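Local coordinates for protein HNH endonuclease (Geobacillus virus E2, PDB 5H0M) that probably nicks DNA as an HNH-family endonuclease of a thermophilic bacteriophage and carries a zinc ion bound by four cysteines, at residues R53-Y56 with E60-R63. Sequence-based numbering, arbitrary orientation.
Sequences RAFY and EWER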
loop_
_atom_site.group_PDB
_atom_site.type_symbol
_atom_site.label_atom_id
_atom_site.label_comp_id
_atom_site.label_asym_id
_atom_site.label_seq_id
_atom_site.Cartn_x
_atom_site.Cartn_y
_atom_site.Cartn_z
ATOM N N ARG A 53 -3.868 -11.118 4.054
ATOM C CA ARG A 53 -3.786 -11.924 2.846
ATOM C C ARG A 53 -5.091 -11.888 2.071
ATOM O O ARG A 53 -5.097 -11.669 0.857
ATOM C CB ARG A 53 -3.461 -13.378 3.171
ATOM C CG ARG A 53 -2.059 -13.646 3.658
ATOM C CD ARG A 53 -2.002 -15.105 4.054
ATOM N NE ARG A 53 -0.748 -15.515 4.658
ATOM C CZ ARG A 53 0.224 -16.165 4.017
ATOM N NH1 ARG A 53 0.114 -16.435 2.721
ATOM N NH2 ARG A 53 1.304 -16.526 4.676
ATOM N N ALA A 54 -6.201 -12.077 2.779
ATOM C CA ALA A 54 -7.520 -12.105 2.167
ATOM C C ALA A 54 -7.890 -10.761 1.564
ATOM O O ALA A 54 -8.568 -10.691 0.535
ATOM C CB ALA A 54 -8.576 -12.533 3.176
ATOM N N PHE A 55 -7.422 -9.688 2.190
ATOM C CA PHE A 55 -7.743 -8.344 1.721
ATOM C C PHE A 55 -7.343 -8.119 0.261
ATOM O O PHE A 55 -8.086 -7.533 -0.529
ATOM C CB PHE A 55 -7.088 -7.299 2.616
ATOM C CG PHE A 55 -7.288 -5.890 2.148
ATOM C CD1 PHE A 55 -8.503 -5.263 2.341
ATOM C CD2 PHE A 55 -6.275 -5.217 1.484
ATOM C CE1 PHE A 55 -8.713 -3.965 1.902
ATOM C CE2 PHE A 55 -6.479 -3.919 1.041
ATOM C CZ PHE A 55 -7.686 -3.298 1.249
ATOM N N TYR A 56 -6.172 -8.596 -0.108
ATOM C CA TYR A 56 -5.674 -8.345 -1.460
ATOM C C TYR A 56 -6.459 -9.087 -2.527
ATOM O O TYR A 56 -6.381 -8.723 -3.702
ATOM C CB TYR A 56 -4.191 -8.680 -1.552
ATOM C CG TYR A 56 -3.322 -7.774 -0.698
ATOM C CD1 TYR A 56 -3.151 -6.433 -1.019
ATOM C CD2 TYR A 56 -2.677 -8.259 0.414
ATOM C CE1 TYR A 56 -2.342 -5.599 -0.246
ATOM C CE2 TYR A 56 -1.876 -7.435 1.189
ATOM C CZ TYR A 56 -1.705 -6.126 0.859
ATOM O OH TYR A 56 -0.880 -5.335 1.661
ATOM N N GLU A 60 -13.274 -5.140 -2.794
ATOM C CA GLU A 60 -13.101 -3.749 -2.382
ATOM C C GLU A 60 -11.687 -3.281 -2.729
ATOM O O GLU A 60 -11.511 -2.193 -3.260
ATOM C CB GLU A 60 -13.374 -3.586 -0.889
ATOM C CG GLU A 60 -14.829 -3.837 -0.488
ATOM C CD GLU A 60 -15.157 -5.289 -0.149
ATOM O OE1 GLU A 60 -14.295 -6.182 -0.244
ATOM O OE2 GLU A 60 -16.321 -5.538 0.230
ATOM N N TRP A 61 -10.684 -4.114 -2.456
ATOM C CA TRP A 61 -9.318 -3.763 -2.845
ATOM C C TRP A 61 -9.200 -3.669 -4.352
ATOM O O TRP A 61 -8.584 -2.738 -4.867
ATOM C CB TRP A 61 -8.298 -4.750 -2.289
ATOM C CG TRP A 61 -6.903 -4.494 -2.797
ATOM C CD1 TRP A 61 -6.159 -5.326 -3.551
ATOM C CD2 TRP A 61 -6.113 -3.303 -2.619
ATOM N NE1 TRP A 61 -4.952 -4.752 -3.866
ATOM C CE2 TRP A 61 -4.891 -3.518 -3.282
ATOM C CE3 TRP A 61 -6.314 -2.094 -1.959
ATOM C CZ2 TRP A 61 -3.888 -2.570 -3.309
ATOM C CZ3 TRP A 61 -5.315 -1.155 -1.980
ATOM C CH2 TRP A 61 -4.115 -1.402 -2.651
ATOM N N GLU A 62 -9.766 -4.635 -5.079
ATOM C CA GLU A 62 -9.577 -4.635 -6.533
ATOM C C GLU A 62 -10.085 -3.315 -7.129
ATOM O O GLU A 62 -9.423 -2.695 -7.974
ATOM C CB GLU A 62 -10.302 -5.826 -7.163
ATOM C CG GLU A 62 -9.970 -6.025 -8.640
ATOM C CD GLU A 62 -10.482 -7.330 -9.245
ATOM O OE1 GLU A 62 -10.894 -8.266 -8.522
ATOM O OE2 GLU A 62 -10.479 -7.408 -10.484
ATOM N N ARG A 63 -11.246 -2.871 -6.658
ATOM C CA ARG A 63 -11.863 -1.653 -7.132
ATOM C C ARG A 63 -11.086 -0.410 -6.686
ATOM O O ARG A 63 -10.879 0.516 -7.451
ATOM C CB ARG A 63 -13.285 -1.614 -6.590
ATOM C CG ARG A 63 -14.158 -0.448 -6.972
ATOM C CD ARG A 63 -15.237 -0.322 -5.907
ATOM N NE ARG A 63 -15.780 -1.628 -5.490
ATOM C CZ ARG A 63 -16.235 -1.914 -4.266
ATOM N NH1 ARG A 63 -16.208 -0.994 -3.313
ATOM N NH2 ARG A 63 -16.714 -3.130 -3.986
#
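The indole of Trp61 takes the edge of Tyr56 on its face while it meets the neighbouring Phe55 obliquely. The result is an aromatic cluster at the corner between two successive helices, 41-55 and 59-71. With Tyr56 the pair is T-shaped: the tyrosine edge is directed at the indole face, the planes of the phenol and five-membered rings stand at 87°, and their centroids are 5.4 Å apart. The touching atom is Tyr56 CD1, which lies 3.8 Å from Trp61 NE1 and is offset toward the rim of the indole rather than centred on it. Phe55 has its ring plane at 44° to the indole and makes its closest side-chain approach where Phe55 CE2 comes 3.5 Å from Trp61 CE3. A CH-pi contact supplements this pair, because Trp61 CB sits over one phenylalanine face, 4.1 Å from the Phe55 ring centroid. The CB bond of Trp61 already points to the other segment, and with CG anti to the backbone N (chi1 174°) the indole lies against both rings. Beyond the two segments, His93 of strand 90-93 meets the indole ring to ring, while Leu97, Arg104 and Leu105 touch Phe55, so the cluster ties the corner to that strand and to the loops holding these three residues. No hydrogen bond joins the segments directly, but Ser58 OG bonds both Phe55 O and Trp61 N, one hydroxyl linking helix 41-55 to the first turn of helix 59-71. Backbone carbonyls also abut the tryptophan: Phe55 O lies 3.3 Å from Trp61 CB, and Tyr56 O lies 3.4 Å from Trp61 CD1.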